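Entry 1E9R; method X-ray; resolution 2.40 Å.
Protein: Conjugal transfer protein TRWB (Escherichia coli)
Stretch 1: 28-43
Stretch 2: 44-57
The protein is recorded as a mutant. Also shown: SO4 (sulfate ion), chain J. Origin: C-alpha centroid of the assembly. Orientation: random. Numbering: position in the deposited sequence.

Stretch 1 (28-43) KLKRMTREKAKQVTVA
Stretch 2 (44-57) GVPMPRDAEPRHLL

The two stretches are consecutive and fold back on each other as an antiparallel hairpin closed by a type I' turn from Val42 to Val45. Val42 N donates to Val45 O (2.7 Å) and Val45 N to Val42 O (2.8 Å); beyond the non-hydrogen-bonded pair Thr41–Pro46 (CA–CA 4.3 Å), Met47 N donates to Val40 O (2.9 Å). Proline, lacking an amide hydrogen, suits this position. Ala43 (phi/psi 54/35) and Gly44 (89/-6) form the turn; at Gly44 a CB would lie 2.5 Å from Ala43 O, so glycine is required.

The helix ending at Thr33 is tied to the second strand by Thr33 OG1, which in the p rotamer donates to Pro46 O (2.7 Å). Arg34 then leaves helical geometry (-54/132). Gln39 (chi1 m, chi2 t) clamps the loop that follows: its NE2 donates to Thr33 O (3.1 Å) and weakly to Met47 O (3.1 Å), while its OE1 accepts from Glu35 N (2.8 Å). Extended Glu35 (t, t) takes a weak bond from Arg49 N to its OE1 (3.3 Å). The CA-to-CB bond of Arg49 points toward the first stretch, and further out its NE and NH2 each lie 3.0 Å from Lys38 O.

Two waters extend this network. One donates to Glu35 OE1 (3.2 Å) and Asp50 OD2 (2.5 Å) and accepts from Asp50 N (3.0 Å); the other accepts from Val40 N (3.1 Å) and donates to Met47 O (2.6 Å) and Glu52 OE2 (2.4 Å).

Packing completes the 998 Å² interface. Val42 and Val45, both t, share one sheet face, with Thr41 and Pro46 on the other. Val45 CG1 meets Leu29 CG at 3.8 Å, and Val42 CG2 reaches Met47 CB (4.1 Å) and Leu56 CD2 (4.2 Å), compact aliphatic groups suited to these buried positions. Val40 CG2 also packs on Met47 CB (3.9 Å).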

ATOM      1  N   LYS B  28      -7.624 -10.982  44.872  1.00 37.70           N
ATOM      2  CA  LYS B  28      -6.182 -11.119  45.028  1.00 36.57           C
ATOM      3  C   LYS B  28      -5.389  -9.941  44.439  1.00 37.81           C
ATOM      4  O   LYS B  28      -4.348  -9.551  44.982  1.00 36.54           O
ATOM      5  CB  LYS B  28      -5.712 -12.436  44.411  1.00 32.84           C
ATOM      6  CG  LYS B  28      -4.214 -12.618  44.484  1.00 34.07           C
ATOM      7  CD  LYS B  28      -3.806 -14.037  44.153  1.00 33.56           C
ATOM      8  CE  LYS B  28      -2.294 -14.169  44.119  1.00 33.72           C
ATOM      9  NZ  LYS B  28      -1.877 -15.504  43.625  1.00 33.06           N
ATOM     10  N   LEU B  29      -5.867  -9.368  43.337  1.00 37.45           N
ATOM     11  CA  LEU B  29      -5.168  -8.229  42.743  1.00 37.98           C
ATOM     12  C   LEU B  29      -5.275  -7.018  43.673  1.00 38.49           C
ATOM     13  O   LEU B  29      -4.288  -6.314  43.915  1.00 36.09           O
ATOM     14  CB  LEU B  29      -5.762  -7.884  41.370  1.00 37.10           C
ATOM     15  CG  LEU B  29      -5.197  -6.669  40.620  1.00 36.85           C
ATOM     16  CD1 LEU B  29      -3.705  -6.834  40.410  1.00 35.37           C
ATOM     17  CD2 LEU B  29      -5.924  -6.519  39.284  1.00 37.17           C
ATOM     18  N   LYS B  30      -6.481  -6.785  44.192  1.00 41.38           N
ATOM     19  CA  LYS B  30      -6.731  -5.667  45.107  1.00 46.21           C
ATOM     20  C   LYS B  30      -5.770  -5.819  46.282  1.00 46.63           C
ATOM     21  O   LYS B  30      -5.220  -4.847  46.801  1.00 46.82           O
ATOM     22  CB  LYS B  30      -8.202  -5.689  45.585  1.00 48.47           C
ATOM     23  CG  LYS B  30      -9.205  -5.610  44.423  1.00 53.01           C
ATOM     24  CD  LYS B  30     -10.686  -5.668  44.812  1.00 55.59           C
ATOM     25  CE  LYS B  30     -11.539  -5.643  43.537  1.00 56.90           C
ATOM     26  NZ  LYS B  30     -12.994  -5.856  43.742  1.00 58.81           N
ATOM     27  N   ARG B  31      -5.555  -7.067  46.673  1.00 46.19           N
ATOM     28  CA  ARG B  31      -4.669  -7.397  47.775  1.00 47.76           C
ATOM     29  C   ARG B  31      -3.242  -6.991  47.425  1.00 48.65           C
ATOM     30  O   ARG B  31      -2.535  -6.391  48.232  1.00 48.05           O
ATOM     31  CB  ARG B  31      -4.736  -8.906  48.029  1.00 48.24           C
ATOM     32  CG  ARG B  31      -4.263  -9.375  49.397  1.00 47.10           C
ATOM     33  CD  ARG B  31      -4.329 -10.889  49.495  1.00 46.12           C
ATOM     34  NE  ARG B  31      -5.659 -11.391  49.198  1.00 47.14           N
ATOM     35  CZ  ARG B  31      -5.889 -12.496  48.505  1.00 45.63           C
ATOM     36  NH1 ARG B  31      -4.868 -13.195  48.046  1.00 41.77           N
ATOM     37  NH2 ARG B  31      -7.134 -12.894  48.273  1.00 47.11           N
ATOM     38  N   MET B  32      -2.832  -7.322  46.204  1.00 48.22           N
ATOM     39  CA  MET B  32      -1.482  -7.025  45.722  1.00 47.94           C
ATOM     40  C   MET B  32      -1.179  -5.564  45.369  1.00 48.37           C
ATOM     41  O   MET B  32      -0.041  -5.122  45.514  1.00 45.08           O
ATOM     42  CB  MET B  32      -1.165  -7.893  44.504  1.00 49.45           C
ATOM     43  CG  MET B  32      -1.260  -9.389  44.749  1.00 49.17           C
ATOM     44  SD  MET B  32      -0.952 -10.324  43.229  1.00 49.90           S
ATOM     45  CE  MET B  32       0.775 -10.030  43.007  1.00 48.26           C
ATOM     46  N   THR B  33      -2.170  -4.819  44.886  1.00 47.79           N
ATOM     47  CA  THR B  33      -1.929  -3.424  44.529  1.00 48.19           C
ATOM     48  C   THR B  33      -2.222  -2.494  45.687  1.00 50.02           C
ATOM     49  O   THR B  33      -1.835  -1.327  45.654  1.00 50.33           O
ATOM     50  CB  THR B  33      -2.785  -2.985  43.335  1.00 45.61           C
ATOM     51  OG1 THR B  33      -4.171  -3.124  43.653  1.00 43.04           O
ATOM     52  CG2 THR B  33      -2.485  -3.837  42.147  1.00 43.26           C
ATOM     53  N   ARG B  34      -2.913  -3.012  46.704  1.00 53.18           N
ATOM     54  CA  ARG B  34      -3.265  -2.225  47.886  1.00 55.37           C
ATOM     55  C   ARG B  34      -2.006  -1.598  48.461  1.00 54.83           C
ATOM     56  O   ARG B  34      -0.984  -2.258  48.656  1.00 54.95           O
ATOM     57  CB  ARG B  34      -3.946  -3.100  48.935  1.00 58.80           C
ATOM     58  CG  ARG B  34      -4.431  -2.346  50.157  1.00 62.31           C
ATOM     59  CD  ARG B  34      -5.625  -3.064  50.770  1.00 67.87           C
ATOM     60  NE  ARG B  34      -6.012  -2.508  52.064  1.00 71.96           N
ATOM     61  CZ  ARG B  34      -5.227  -2.501  53.141  1.00 74.16           C
ATOM     62  NH1 ARG B  34      -4.004  -3.020  53.083  1.00 75.04           N
ATOM     63  NH2 ARG B  34      -5.669  -1.981  54.280  1.00 74.77           N
ATOM     64  N   GLU B  35      -2.086  -0.311  48.740  1.00 54.68           N
ATOM     65  CA  GLU B  35      -0.936   0.397  49.235  1.00 54.77           C
ATOM     66  C   GLU B  35      -1.285   1.252  50.440  1.00 54.71           C
ATOM     67  O   GLU B  35      -2.459   1.529  50.717  1.00 53.18           O
ATOM     68  CB  GLU B  35      -0.388   1.239  48.092  1.00 56.06           C
ATOM     69  CG  GLU B  35       0.813   2.085  48.394  1.00 58.34           C
ATOM     70  CD  GLU B  35       1.376   2.706  47.125  1.00 60.43           C
ATOM     71  OE1 GLU B  35       0.919   2.311  46.022  1.00 58.10           O
ATOM     72  OE2 GLU B  35       2.274   3.576  47.230  1.00 60.78           O
ATOM     73  N   LYS B  36      -0.245   1.660  51.153  1.00 54.86           N
ATOM     74  CA  LYS B  36      -0.386   2.468  52.354  1.00 57.13           C
ATOM     75  C   LYS B  36      -1.077   3.798  52.058  1.00 56.41           C
ATOM     76  O   LYS B  36      -2.141   4.094  52.610  1.00 56.24           O
ATOM     77  CB  LYS B  36       1.000   2.704  52.970  1.00 58.24           C
ATOM     78  CG  LYS B  36       2.162   1.992  52.233  1.00 60.71           C
ATOM     79  CD  LYS B  36       2.042   0.460  52.280  1.00 61.63           C
ATOM     80  CE  LYS B  36       3.214  -0.233  51.599  1.00 60.24           C
ATOM     81  NZ  LYS B  36       3.367   0.244  50.212  1.00 59.49           N
ATOM     82  N   ALA B  37      -0.474   4.586  51.172  1.00 55.50           N
ATOM     83  CA  ALA B  37      -1.012   5.891  50.797  1.00 54.75           C
ATOM     84  C   ALA B  37      -2.449   5.816  50.291  1.00 53.86           C
ATOM     85  O   ALA B  37      -2.977   4.726  50.030  1.00 53.81           O
ATOM     86  CB  ALA B  37      -0.127   6.529  49.739  1.00 55.00           C
ATOM     87  N   LYS B  38      -3.078   6.984  50.167  1.00 53.06           N
ATOM     88  CA  LYS B  38      -4.449   7.074  49.683  1.00 52.08           C
ATOM     89  C   LYS B  38      -4.389   6.814  48.174  1.00 48.74           C
ATOM     90  O   LYS B  38      -3.557   7.401  47.477  1.00 44.99           O
ATOM     91  CB  LYS B  38      -5.002   8.467  49.972  1.00 54.53           C
ATOM     92  CG  LYS B  38      -6.400   8.456  50.534  1.00 59.34           C
ATOM     93  CD  LYS B  38      -7.319   7.589  49.694  1.00 62.50           C
ATOM     94  CE  LYS B  38      -8.726   7.578  50.269  1.00 64.92           C
ATOM     95  NZ  LYS B  38      -9.295   8.959  50.334  1.00 65.94           N
ATOM     96  N   GLN B  39      -5.259   5.936  47.677  1.00 45.94           N
ATOM     97  CA  GLN B  39      -5.264   5.567  46.255  1.00 43.92           C
ATOM     98  C   GLN B  39      -6.609   5.742  45.545  1.00 42.40           C
ATOM     99  O   GLN B  39      -7.667   5.783  46.176  1.00 43.53           O
ATOM    100  CB  GLN B  39      -4.844   4.093  46.091  1.00 42.81           C
ATOM    101  CG  GLN B  39      -3.442   3.726  46.567  1.00 42.30           C
ATOM    102  CD  GLN B  39      -3.223   2.215  46.605  1.00 44.18           C
ATOM    103  OE1 GLN B  39      -3.816   1.517  47.425  1.00 43.36           O
ATOM    104  NE2 GLN B  39      -2.376   1.705  45.714  1.00 42.39           N
ATOM    105  N   VAL B  40      -6.554   5.827  44.218  1.00 38.80           N
ATOM    106  CA  VAL B  40      -7.756   5.940  43.394  1.00 36.50           C
ATOM    107  C   VAL B  40      -8.043   4.511  42.928  1.00 35.73           C
ATOM    108  O   VAL B  40      -7.143   3.667  42.947  1.00 36.44           O
ATOM    109  CB  VAL B  40      -7.517   6.862  42.177  1.00 36.00           C
ATOM    110  CG1 VAL B  40      -7.183   8.275  42.664  1.00 34.79           C
ATOM    111  CG2 VAL B  40      -6.382   6.314  41.317  1.00 34.42           C
ATOM    112  N   THR B  41      -9.270   4.214  42.519  1.00 34.64           N
ATOM    113  CA  THR B  41      -9.548   2.850  42.095  1.00 33.24           C
ATOM    114  C   THR B  41      -9.969   2.694  40.654  1.00 33.72           C
ATOM    115  O   THR B  41     -10.573   3.592  40.060  1.00 33.64           O
ATOM    116  CB  THR B  41     -10.644   2.185  42.954  1.00 34.35           C
ATOM    117  OG1 THR B  41     -11.888   2.879  42.771  1.00 31.50           O
ATOM    118  CG2 THR B  41     -10.251   2.198  44.420  1.00 33.80           C
ATOM    119  N   VAL B  42      -9.652   1.520  40.115  1.00 32.35           N
ATOM    120  CA  VAL B  42      -9.985   1.146  38.753  1.00 33.03           C
ATOM    121  C   VAL B  42     -10.864  -0.082  38.888  1.00 34.68           C
ATOM    122  O   VAL B  42     -10.387  -1.151  39.260  1.00 36.34           O
ATOM    123  CB  VAL B  42      -8.720   0.770  37.946  1.00 32.67           C
ATOM    124  CG1 VAL B  42      -9.113   0.378  36.522  1.00 29.54           C
ATOM    125  CG2 VAL B  42      -7.730   1.935  37.944  1.00 28.89           C
ATOM    126  N   ALA B  43     -12.151   0.074  38.610  1.00 36.02           N
ATOM    127  CA  ALA B  43     -13.089  -1.046  38.715  1.00 38.91           C
ATOM    128  C   ALA B  43     -13.027  -1.697  40.101  1.00 40.63           C
ATOM    129  O   ALA B  43     -13.167  -2.913  40.235  1.00 43.03           O
ATOM    130  CB  ALA B  43     -12.785  -2.086  37.642  1.00 39.30           C
ATOM    131  N   GLY B  44     -12.811  -0.884  41.129  1.00 40.45           N
ATOM    132  CA  GLY B  44     -12.746  -1.406  42.478  1.00 40.71           C
ATOM    133  C   GLY B  44     -11.353  -1.836  42.891  1.00 43.49           C
ATOM    134  O   GLY B  44     -11.126  -2.196  44.049  1.00 43.51           O
ATOM    135  N   VAL B  45     -10.413  -1.805  41.951  1.00 43.78           N
ATOM    136  CA  VAL B  45      -9.046  -2.203  42.265  1.00 41.37           C
ATOM    137  C   VAL B  45      -8.185  -0.975  42.485  1.00 42.17           C
ATOM    138  O   VAL B  45      -8.142  -0.087  41.638  1.00 43.69           O
ATOM    139  CB  VAL B  45      -8.411  -3.037  41.137  1.00 40.56           C
ATOM    140  CG1 VAL B  45      -7.066  -3.566  41.598  1.00 41.66           C
ATOM    141  CG2 VAL B  45      -9.331  -4.178  40.731  1.00 40.99           C
ATOM    142  N   PRO B  46      -7.496  -0.902  43.637  1.00 41.09           N
ATOM    143  CA  PRO B  46      -6.642   0.257  43.912  1.00 40.15           C
ATOM    144  C   PRO B  46      -5.496   0.334  42.913  1.00 40.54           C
ATOM    145  O   PRO B  46      -4.812  -0.653  42.631  1.00 38.78           O
ATOM    146  CB  PRO B  46      -6.172   0.017  45.348  1.00 39.50           C
ATOM    147  CG  PRO B  46      -6.179  -1.455  45.467  1.00 41.70           C
ATOM    148  CD  PRO B  46      -7.460  -1.852  44.760  1.00 42.03           C
ATOM    149  N   MET B  47      -5.299   1.527  42.374  1.00 40.06           N
ATOM    150  CA  MET B  47      -4.272   1.750  41.388  1.00 39.77           C
ATOM    151  C   MET B  47      -2.912   2.030  42.016  1.00 39.18           C
ATOM    152  O   MET B  47      -2.780   2.894  42.878  1.00 40.47           O
ATOM    153  CB  MET B  47      -4.705   2.905  40.485  1.00 40.41           C
ATOM    154  CG  MET B  47      -3.648   3.394  39.520  1.00 39.54           C
ATOM    155  SD  MET B  47      -4.386   4.375  38.206  1.00 39.93           S
ATOM    156  CE  MET B  47      -3.232   4.019  36.871  1.00 39.84           C
ATOM    157  N   PRO B  48      -1.885   1.270  41.608  1.00 38.10           N
ATOM    158  CA  PRO B  48      -0.547   1.483  42.151  1.00 37.63           C
ATOM    159  C   PRO B  48      -0.205   2.943  41.948  1.00 39.57           C
ATOM    160  O   PRO B  48      -0.321   3.466  40.842  1.00 40.54           O
ATOM    161  CB  PRO B  48       0.317   0.576  41.294  1.00 37.10           C
ATOM    162  CG  PRO B  48      -0.597  -0.565  41.022  1.00 38.71           C
ATOM    163  CD  PRO B  48      -1.910   0.103  40.713  1.00 37.63           C
ATOM    164  N   ARG B  49       0.195   3.603  43.022  1.00 41.12           N
ATOM    165  CA  ARG B  49       0.547   5.013  42.969  1.00 42.30           C
ATOM    166  C   ARG B  49       1.547   5.341  41.868  1.00 41.29           C
ATOM    167  O   ARG B  49       1.409   6.351  41.185  1.00 40.15           O
ATOM    168  CB  ARG B  49       1.122   5.452  44.316  1.00 45.22           C
ATOM    169  CG  ARG B  49       0.096   5.854  45.350  1.00 50.71           C
ATOM    170  CD  ARG B  49      -0.139   7.331  45.260  1.00 56.05           C
ATOM    171  NE  ARG B  49      -0.757   7.829  46.475  1.00 61.78           N
ATOM    172  CZ  ARG B  49      -0.832   9.116  46.787  1.00 62.54           C
ATOM    173  NH1 ARG B  49      -0.314  10.015  45.960  1.00 62.37           N
ATOM    174  NH2 ARG B  49      -1.424   9.496  47.916  1.00 63.43           N
ATOM    175  N   ASP B  50       2.554   4.489  41.708  1.00 40.15           N
ATOM    176  CA  ASP B  50       3.594   4.700  40.708  1.00 40.63           C
ATOM    177  C   ASP B  50       3.073   4.524  39.283  1.00 39.04           C
ATOM    178  O   ASP B  50       3.749   4.880  38.314  1.00 37.61           O
ATOM    179  CB  ASP B  50       4.771   3.740  40.958  1.00 43.85           C
ATOM    180  CG  ASP B  50       4.378   2.265  40.811  1.00 48.52           C
ATOM    181  OD1 ASP B  50       3.967   1.846  39.703  1.00 50.94           O
ATOM    182  OD2 ASP B  50       4.482   1.510  41.806  1.00 55.31           O
ATOM    183  N   ALA B  51       1.868   3.977  39.163  1.00 35.50           N
ATOM    184  CA  ALA B  51       1.261   3.749  37.868  1.00 35.31           C
ATOM    185  C   ALA B  51       0.482   4.978  37.412  1.00 36.10           C
ATOM    186  O   ALA B  51       0.329   5.222  36.213  1.00 36.41           O
ATOM    187  CB  ALA B  51       0.345   2.550  37.942  1.00 33.14           C
ATOM    188  N   GLU B  52      -0.000   5.760  38.372  1.00 35.08           N
ATOM    189  CA  GLU B  52      -0.780   6.951  38.067  1.00 35.45           C
ATOM    190  C   GLU B  52      -0.211   7.874  36.989  1.00 34.95           C
ATOM    191  O   GLU B  52      -0.900   8.199  36.024  1.00 32.57           O
ATOM    192  CB  GLU B  52      -1.016   7.750  39.342  1.00 35.41           C
ATOM    193  CG  GLU B  52      -2.024   7.128  40.255  1.00 36.07           C
ATOM    194  CD  GLU B  52      -2.150   7.896  41.535  1.00 35.59           C
ATOM    195  OE1 GLU B  52      -1.832   9.102  41.532  1.00 36.27           O
ATOM    196  OE2 GLU B  52      -2.570   7.294  42.538  1.00 38.55           O
ATOM    197  N   PRO B  53       1.046   8.319  37.143  1.00 33.81           N
ATOM    198  CA  PRO B  53       1.633   9.208  36.140  1.00 33.88           C
ATOM    199  C   PRO B  53       2.145   8.511  34.876  1.00 34.07           C
ATOM    200  O   PRO B  53       2.769   9.150  34.025  1.00 34.26           O
ATOM    201  CB  PRO B  53       2.729   9.917  36.923  1.00 33.54           C
ATOM    202  CG  PRO B  53       3.192   8.858  37.848  1.00 33.14           C
ATOM    203  CD  PRO B  53       1.916   8.222  38.327  1.00 32.68           C
ATOM    204  N   ARG B  54       1.882   7.207  34.757  1.00 33.26           N
ATOM    205  CA  ARG B  54       2.282   6.449  33.572  1.00 32.99           C
ATOM    206  C   ARG B  54       1.045   6.195  32.694  1.00 31.56           C
ATOM    207  O   ARG B  54       1.093   5.482  31.696  1.00 32.24           O
ATOM    208  CB  ARG B  54       2.996   5.143  33.960  1.00 34.43           C
ATOM    209  CG  ARG B  54       4.447   5.377  34.410  1.00 39.95           C
ATOM    210  CD  ARG B  54       5.256   4.073  34.620  1.00 47.62           C
ATOM    211  NE  ARG B  54       4.748   3.224  35.709  1.00 51.44           N
ATOM    212  CZ  ARG B  54       5.287   2.057  36.077  1.00 54.83           C
ATOM    213  NH1 ARG B  54       6.358   1.587  35.448  1.00 54.35           N
ATOM    214  NH2 ARG B  54       4.758   1.356  37.080  1.00 53.85           N
ATOM    215  N   HIS B  55      -0.067   6.796  33.106  1.00 30.08           N
ATOM    216  CA  HIS B  55      -1.325   6.776  32.368  1.00 27.87           C
ATOM    217  C   HIS B  55      -2.092   5.476  32.199  1.00 28.00           C
ATOM    218  O   HIS B  55      -1.541   4.383  32.322  1.00 28.53           O
ATOM    219  CB  HIS B  55      -1.081   7.440  31.012  1.00 27.24           C
ATOM    220  CG  HIS B  55      -0.164   8.620  31.100  1.00 24.56           C
ATOM    221  ND1 HIS B  55      -0.422   9.696  31.921  1.00 25.11           N
ATOM    222  CD2 HIS B  55       1.062   8.838  30.569  1.00 24.10           C
ATOM    223  CE1 HIS B  55       0.610  10.522  31.897  1.00 25.72           C
ATOM    224  NE2 HIS B  55       1.524  10.024  31.085  1.00 23.67           N
ATOM    225  N   LEU B  56      -3.380   5.634  31.901  1.00 25.43           N
ATOM    226  CA  LEU B  56      -4.306   4.528  31.742  1.00 27.03           C
ATOM    227  C   LEU B  56      -5.167   4.644  30.495  1.00 27.04           C
ATOM    228  O   LEU B  56      -5.823   5.669  30.264  1.00 26.24           O
ATOM    229  CB  LEU B  56      -5.233   4.464  32.956  1.00 25.69           C
ATOM    230  CG  LEU B  56      -6.254   3.324  32.970  1.00 26.51           C
ATOM    231  CD1 LEU B  56      -5.532   2.013  33.238  1.00 29.53           C
ATOM    232  CD2 LEU B  56      -7.301   3.564  34.047  1.00 28.61           C
ATOM    233  N   LEU B  57      -5.184   3.573  29.707  1.00 28.43           N
ATOM    234  CA  LEU B  57      -5.981   3.522  28.491  1.00 27.32           C
ATOM    235  C   LEU B  57      -7.158   2.581  28.730  1.00 26.29           C
ATOM    236  O   LEU B  57      -6.964   1.417  29.034  1.00 28.84           O
ATOM    237  CB  LEU B  57      -5.118   3.027  27.328  1.00 26.18           C
ATOM    238  CG  LEU B  57      -5.774   3.034  25.946  1.00 27.27           C
ATOM    239  CD1 LEU B  57      -6.254   4.436  25.604  1.00 24.23           C
ATOM    240  CD2 LEU B  57      -4.777   2.570  24.913  1.00 25.01           C
TER
HETATM  241  S   SO4 J 602      -8.109 -15.372  46.603  0.85 57.92           S
HETATM  242  O1  SO4 J 602      -8.960 -14.207  46.940  0.85 56.40           O
HETATM  243  O2  SO4 J 602      -6.684 -14.998  46.652  0.85 58.11           O
HETATM  244  O3  SO4 J 602      -8.371 -16.462  47.565  0.85 58.29           O
HETATM  245  O4  SO4 J 602      -8.417 -15.853  45.243  0.85 57.87           O
HETATM  246  O   HOH W   1       3.126   2.375  43.763  1.00 40.63           O
HETATM  247  O   HOH W   2      -3.640   5.299  43.407  1.00 27.53           O